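Local atomic coordinates of beta-agarase (Persicobacter, PDB entry 6AII), a protein that probably cleaves the beta-1,4 linkages of agarose to release neoagarobiose, acting as a calcium-containing beta-agarase of glycoside hydrolase family 16. Residues W21-D26 and R319-E324; Y143-I148 and H178-R183. All coordinates share one frame; numbering follows the deposited sequence.

Interaction 1: W21-D26 and R319-E324; sequences WKLQAD and RVYTPE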
loop_
_atom_site.group_PDB
_atom_site.type_symbol
_atom_site.label_atom_id
_atom_site.label_comp_id
_atom_site.label_asym_id
_atom_site.label_seq_id
_atom_site.Cartn_x
_atom_site.Cartn_y
_atom_site.Cartn_z
ATOM N N TRP A 21 -9.264 0.904 21.786
ATOM C CA TRP A 21 -8.035 0.950 20.995
ATOM C C TRP A 21 -6.962 1.757 21.702
ATOM O O TRP A 21 -7.247 2.838 22.214
ATOM C CB TRP A 21 -8.331 1.598 19.647
ATOM C CG TRP A 21 -9.199 0.782 18.767
ATOM C CD1 TRP A 21 -10.483 1.035 18.404
ATOM C CD2 TRP A 21 -8.817 -0.414 18.084
ATOM N NE1 TRP A 21 -10.912 0.103 17.510
ATOM C CE2 TRP A 21 -9.951 -0.819 17.326
ATOM C CE3 TRP A 21 -7.660 -1.197 18.041
ATOM C CZ2 TRP A 21 -9.930 -1.956 16.534
ATOM C CZ3 TRP A 21 -7.656 -2.335 17.273
ATOM C CH2 TRP A 21 -8.783 -2.698 16.520
ATOM N N LYS A 22 -5.732 1.280 21.658
ATOM C CA LYS A 22 -4.599 1.989 22.187
ATOM C C LYS A 22 -3.579 2.299 21.081
ATOM O O LYS A 22 -3.173 1.413 20.342
ATOM C CB LYS A 22 -3.909 1.159 23.279
ATOM C CG LYS A 22 -2.636 1.794 23.815
ATOM C CD LYS A 22 -1.823 0.947 24.724
ATOM C CE LYS A 22 -0.589 1.693 25.183
ATOM N NZ LYS A 22 0.144 0.926 26.208
ATOM N N LEU A 23 -3.246 3.591 20.969
ATOM C CA LEU A 23 -2.296 4.005 19.905
ATOM C C LEU A 23 -0.949 3.320 20.074
ATOM O O LEU A 23 -0.387 3.286 21.200
ATOM C CB LEU A 23 -2.140 5.527 19.887
ATOM C CG LEU A 23 -1.414 6.067 18.651
ATOM C CD1 LEU A 23 -2.309 6.135 17.414
ATOM C CD2 LEU A 23 -0.868 7.449 18.949
ATOM N N GLN A 24 -0.410 2.745 18.991
ATOM C CA GLN A 24 0.949 2.225 19.001
ATOM C C GLN A 24 1.882 3.356 18.590
ATOM O O GLN A 24 2.029 3.694 17.396
ATOM C CB GLN A 24 1.076 0.975 18.123
ATOM C CG GLN A 24 2.471 0.345 18.183
ATOM C CD GLN A 24 2.607 -0.957 17.434
ATOM O OE1 GLN A 24 1.649 -1.741 17.362
ATOM N NE2 GLN A 24 3.784 -1.185 16.879
ATOM N N ALA A 25 2.540 3.978 19.567
ATOM C CA ALA A 25 3.301 5.227 19.288
ATOM C C ALA A 25 4.411 5.062 18.227
ATOM O O ALA A 25 4.639 6.011 17.485
ATOM C CB ALA A 25 3.885 5.725 20.581
ATOM N N ASP A 26 5.104 3.937 18.170
ATOM C CA ASP A 26 6.303 3.828 17.356
ATOM C C ASP A 26 5.952 3.666 15.873
ATOM O O ASP A 26 6.830 3.743 15.031
ATOM C CB ASP A 26 7.227 2.719 17.822
ATOM C CG ASP A 26 6.790 1.300 17.569
ATOM O OD1 ASP A 26 5.595 1.055 17.349
ATOM O OD2 ASP A 26 7.638 0.428 17.711
ATOM N N ARG A 319 -1.611 5.896 11.374
ATOM C CA ARG A 319 -1.953 5.587 12.807
ATOM C C ARG A 319 -2.147 4.091 12.940
ATOM O O ARG A 319 -2.672 3.400 12.065
ATOM C CB ARG A 319 -3.166 6.384 13.287
ATOM C CG ARG A 319 -4.486 6.005 12.610
ATOM C CD ARG A 319 -5.587 6.956 13.035
ATOM N NE ARG A 319 -6.878 6.525 12.566
ATOM C CZ ARG A 319 -8.058 6.839 13.052
ATOM N NH1 ARG A 319 -8.137 7.533 14.199
ATOM N NH2 ARG A 319 -9.155 6.535 12.355
ATOM N N VAL A 320 -1.664 3.580 14.079
ATOM C CA VAL A 320 -1.706 2.190 14.417
ATOM C C VAL A 320 -2.292 2.024 15.830
ATOM O O VAL A 320 -1.867 2.784 16.708
ATOM C CB VAL A 320 -0.319 1.546 14.332
ATOM C CG1 VAL A 320 -0.346 0.133 14.810
ATOM C CG2 VAL A 320 0.193 1.597 12.877
ATOM N N TYR A 321 -3.225 1.102 15.955
ATOM C CA TYR A 321 -3.846 0.835 17.275
ATOM C C TYR A 321 -3.865 -0.674 17.523
ATOM O O TYR A 321 -4.055 -1.486 16.644
ATOM C CB TYR A 321 -5.276 1.355 17.400
ATOM C CG TYR A 321 -5.505 2.824 17.191
ATOM C CD1 TYR A 321 -5.644 3.350 15.905
ATOM C CD2 TYR A 321 -5.586 3.707 18.244
ATOM C CE1 TYR A 321 -5.858 4.694 15.696
ATOM C CE2 TYR A 321 -5.776 5.052 18.023
ATOM C CZ TYR A 321 -5.971 5.554 16.756
ATOM O OH TYR A 321 -6.198 6.891 16.602
ATOM N N THR A 322 -3.764 -1.038 18.827
ATOM C CA THR A 322 -3.957 -2.380 19.286
ATOM C C THR A 322 -5.062 -2.356 20.381
ATOM O O THR A 322 -5.284 -1.366 21.030
ATOM C CB THR A 322 -2.653 -3.014 19.808
ATOM O OG1 THR A 322 -2.314 -2.301 21.009
ATOM C CG2 THR A 322 -1.582 -3.019 18.735
ATOM N N PRO A 323 -5.798 -3.453 20.540
ATOM C CA PRO A 323 -6.915 -3.564 21.463
ATOM C C PRO A 323 -6.405 -3.738 22.893
ATOM O O PRO A 323 -5.388 -4.474 23.098
ATOM C CB PRO A 323 -7.691 -4.848 21.131
ATOM C CG PRO A 323 -7.025 -5.407 19.920
ATOM C CD PRO A 323 -5.743 -4.669 19.711
ATOM N N GLU A 324 -7.097 -3.040 23.818
ATOM C CA GLU A 324 -6.804 -3.243 25.247
ATOM C C GLU A 324 -8.124 -3.319 25.993
ATOM O O GLU A 324 -9.093 -2.763 25.571
ATOM C CB GLU A 324 -5.878 -2.107 25.668
ATOM C CG GLU A 324 -6.296 -1.261 26.786
ATOM C CD GLU A 324 -5.316 -0.121 26.987
ATOM O OE1 GLU A 324 -5.771 1.007 26.768
ATOM O OE2 GLU A 324 -4.157 -0.389 27.403
HETATM O O HOH W 1 -0.755 -0.007 20.943
HETATM O O HOH W 2 -2.229 1.359 28.405
#
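Trp21 and Leu23 grip Tyr321 where the N-terminal strand 19-23 pairs antiparallel with the C-terminal strand 312-325, near the two chain ends of the GH16 beta-jelly roll. Lys22 and Thr322 form the hydrogen-bonded pair, with Lys22 N to Thr322 O at 2.8 Å and the reverse bond beside it. Gln24 N then donates to Val320 O at 2.7 Å from above the carbonyl plane, just after strand 19-23 ends. Tyr321 can be followed outward. Its CB lies 3.6 Å from Trp21 CE3, and CG passes Trp21 CB. Further out, CD2 reaches Leu23 N at 3.6 Å, and CE2 meets Leu23 CD1 at 3.7 Å. That methyl stands over one ring face in a CH-pi contact, 4.0 Å from CD1 to the Tyr321 centroid; with Leu23 CG anti to the backbone N (chi1 -168°), chi2 of 79° swings CD1 over the ring. The tip OH takes a weak bond from Arg319 NH1, whose guanidinium is chiefly held by a salt bridge to Glu121. The Trp21 indole leans obliquely to the Tyr321 ring, planes 63° apart, brings CZ3 against Pro323 CD, and donates NE1 to Ala13 O. Beyond the strand end Gln24 CB runs alongside Val320 CG1, and on the face of Lys22 and Thr322 one water joins Lys22 O (2.9 Å) to Thr322 OG1 (2.8 Å).

Interaction 2: Y143-I148 and H178-R183; sequences YEEIDI and HVFNNR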
loop_
_atom_site.group_PDB
_atom_site.type_symbol
_atom_site.label_atom_id
_atom_site.label_comp_id
_atom_site.label_asym_id
_atom_site.label_seq_id
_atom_site.Cartn_x
_atom_site.Cartn_y
_atom_site.Cartn_z
ATOM N N TYR A 143 8.009 -13.768 3.779
ATOM C CA TYR A 143 7.113 -14.875 3.559
ATOM C C TYR A 143 5.635 -14.469 3.695
ATOM O O TYR A 143 4.740 -15.201 3.200
ATOM C CB TYR A 143 7.389 -16.027 4.523
ATOM C CG TYR A 143 8.353 -17.041 3.943
ATOM C CD1 TYR A 143 9.721 -16.830 3.969
ATOM C CD2 TYR A 143 7.868 -18.140 3.254
ATOM C CE1 TYR A 143 10.594 -17.741 3.388
ATOM C CE2 TYR A 143 8.718 -19.049 2.659
ATOM C CZ TYR A 143 10.082 -18.845 2.730
ATOM O OH TYR A 143 10.887 -19.764 2.116
ATOM N N GLU A 144 5.340 -13.389 4.443
ATOM C CA GLU A 144 3.943 -13.059 4.740
ATOM C C GLU A 144 3.754 -11.551 4.551
ATOM O O GLU A 144 4.537 -10.764 5.029
ATOM C CB GLU A 144 3.530 -13.446 6.158
ATOM C CG GLU A 144 3.575 -14.954 6.385
ATOM C CD GLU A 144 3.291 -15.441 7.784
ATOM O OE1 GLU A 144 2.747 -14.656 8.603
ATOM O OE2 GLU A 144 3.605 -16.659 8.042
ATOM N N GLU A 145 2.735 -11.174 3.808
ATOM C CA GLU A 145 2.538 -9.766 3.369
ATOM C C GLU A 145 1.039 -9.425 3.428
ATOM O O GLU A 145 0.201 -10.237 3.051
ATOM C CB GLU A 145 3.082 -9.657 1.948
ATOM C CG GLU A 145 2.706 -8.371 1.193
ATOM C CD GLU A 145 3.218 -8.277 -0.222
ATOM O OE1 GLU A 145 4.253 -8.929 -0.457
ATOM O OE2 GLU A 145 2.603 -7.518 -1.069
ATOM N N ILE A 146 0.721 -8.173 3.776
ATOM C CA ILE A 146 -0.638 -7.674 3.668
ATOM C C ILE A 146 -0.629 -6.393 2.833
ATOM O O ILE A 146 0.123 -5.509 3.118
ATOM C CB ILE A 146 -1.211 -7.432 5.085
ATOM C CG1 ILE A 146 -1.346 -8.748 5.841
ATOM C CG2 ILE A 146 -2.552 -6.672 4.998
ATOM C CD1 ILE A 146 -1.568 -8.572 7.344
ATOM N N ASP A 147 -1.490 -6.316 1.835
ATOM C CA ASP A 147 -1.543 -5.136 0.953
ATOM C C ASP A 147 -2.789 -4.304 1.317
ATOM O O ASP A 147 -3.945 -4.737 0.988
ATOM C CB ASP A 147 -1.651 -5.559 -0.500
ATOM C CG ASP A 147 -0.493 -6.476 -0.853
ATOM O OD1 ASP A 147 0.657 -6.100 -0.557
ATOM O OD2 ASP A 147 -0.795 -7.615 -1.273
ATOM N N ILE A 148 -2.479 -3.142 1.958
ATOM C CA ILE A 148 -3.473 -2.220 2.402
ATOM C C ILE A 148 -4.050 -1.492 1.181
ATOM O O ILE A 148 -5.246 -1.301 1.074
ATOM C CB ILE A 148 -2.940 -1.305 3.488
ATOM C CG1 ILE A 148 -2.527 -2.146 4.711
ATOM C CG2 ILE A 148 -3.978 -0.287 3.893
ATOM C CD1 ILE A 148 -1.864 -1.388 5.808
ATOM N N HIS A 178 -0.367 -11.742 0.646
ATOM C CA HIS A 178 0.365 -12.865 -0.011
ATOM C C HIS A 178 0.957 -13.747 1.087
ATOM O O HIS A 178 1.408 -13.201 2.103
ATOM C CB HIS A 178 1.509 -12.379 -0.893
ATOM C CG HIS A 178 1.110 -11.535 -2.057
ATOM N ND1 HIS A 178 1.202 -12.019 -3.325
ATOM C CD2 HIS A 178 0.661 -10.251 -2.136
ATOM C CE1 HIS A 178 0.825 -11.074 -4.181
ATOM N NE2 HIS A 178 0.469 -9.964 -3.469
ATOM N N VAL A 179 0.917 -15.045 0.826
ATOM C CA VAL A 179 1.814 -15.938 1.551
ATOM C C VAL A 179 2.619 -16.723 0.514
ATOM O O VAL A 179 2.101 -17.254 -0.472
ATOM C CB VAL A 179 1.078 -16.855 2.541
ATOM C CG1 VAL A 179 0.516 -16.074 3.713
ATOM C CG2 VAL A 179 -0.025 -17.678 1.895
ATOM N N PHE A 180 3.919 -16.748 0.778
ATOM C CA PHE A 180 4.871 -17.323 -0.090
ATOM C C PHE A 180 5.323 -18.689 0.448
ATOM O O PHE A 180 5.068 -19.032 1.589
ATOM C CB PHE A 180 6.082 -16.405 -0.235
ATOM C CG PHE A 180 5.742 -15.060 -0.859
ATOM C CD1 PHE A 180 5.679 -14.914 -2.228
ATOM C CD2 PHE A 180 5.448 -13.959 -0.055
ATOM C CE1 PHE A 180 5.360 -13.698 -2.809
ATOM C CE2 PHE A 180 5.131 -12.740 -0.642
ATOM C CZ PHE A 180 5.053 -12.626 -2.017
ATOM N N ASN A 181 5.994 -19.427 -0.431
ATOM C CA ASN A 181 6.502 -20.746 -0.045
ATOM C C ASN A 181 7.786 -20.996 -0.835
ATOM O O ASN A 181 7.889 -20.626 -1.993
ATOM C CB ASN A 181 5.453 -21.817 -0.331
ATOM C CG ASN A 181 5.790 -23.168 0.278
ATOM O OD1 ASN A 181 6.148 -23.252 1.447
ATOM N ND2 ASN A 181 5.664 -24.212 -0.525
ATOM N N ASN A 182 8.777 -21.597 -0.181
ATOM C CA ASN A 182 10.004 -22.039 -0.898
ATOM C C ASN A 182 10.728 -20.874 -1.576
ATOM O O ASN A 182 11.112 -20.981 -2.775
ATOM C CB ASN A 182 9.693 -23.087 -1.965
ATOM C CG ASN A 182 9.322 -24.419 -1.366
ATOM O OD1 ASN A 182 9.872 -24.814 -0.346
ATOM N ND2 ASN A 182 8.352 -25.078 -1.965
ATOM N N ARG A 183 10.946 -19.774 -0.847
ATOM C CA ARG A 183 11.652 -18.619 -1.457
ATOM C C ARG A 183 13.144 -18.938 -1.711
ATOM O O ARG A 183 13.819 -18.174 -2.414
ATOM C CB ARG A 183 11.482 -17.355 -0.610
ATOM C CG ARG A 183 10.051 -16.825 -0.607
ATOM C CD ARG A 183 9.916 -15.449 0.037
ATOM N NE ARG A 183 10.360 -14.421 -0.873
ATOM C CZ ARG A 183 9.585 -13.648 -1.631
ATOM N NH1 ARG A 183 8.471 -13.107 -1.169
ATOM N NH2 ARG A 183 9.985 -13.344 -2.853
#
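Tyr143 stretches along strand 178-181 and reaches past it, so that its OH accepts the backbone N-H of Arg183 at 3.0 Å. A chi1 of -93°, turned away from the staggered -60°, lays the ring beside Phe180 O, with Tyr143 CD2 3.4 Å from Phe180 O. Arg183 covers one ring face: its CG sits over the rim in a CH-pi contact, 4.2 Å from the Tyr143 centroid. The arginine chain then bends at chi3 (78°), and NH1 comes to lie 3.1 Å above the plane of the Phe180 ring, over its centre, while bonding to Asp142 O. An alanine in place of Tyr143 would probably leave Arg183 N without this acceptor and open a gap against the arginine's CG.

Glu145 and Asp147 match the first two acids of the family's E-x-D-x-x-E signature, consistent with nucleophile and assisting aspartate; Glu145 OE2 lies 2.5 Å from Asp147 OD1. Glu145 is extended, CG anti to its backbone N, and runs alongside His178. The imidazole turns its CD2 edge to Asp147, with OD2 in plane 3.1 Å from His178 CD2, while Glu145 OE2 approaches the ring obliquely; ND1 is fixed by Asp190. Phe180 turns its edge to Glu145, CE2 lying 3.9 Å from Glu145 OE1. Paired backbone bonds join Glu145 and His178, and Phe180 N binds Tyr143 O. Strand 144-147 lies between strands 132-139 and 173-181, the latter carrying strand 189-191 beyond it, while Ile146 on the reverse face packs against strand 217-225 of the second sheet.

Interaction 2 is nested along the chain within the loop that interaction 1 closes, and the two belong to different sheets of the jelly roll. Their centres are 24 Å apart and their nearest atoms about 8 Å, without touching. Strand 217-225 spans the interval: Tyr222 meets the Trp21 ring edge-to-face, while its neighbour Trp223 packs on Ile146. Interaction 2 carries the acids of the presumed catalytic centre. Interaction 1 has the calcium ion about 11 Å from the Arg319 side chain; the ligand Asp316 belongs to the same strand as 319-324, and Asp30 and Asn32 follow shortly after 21-26.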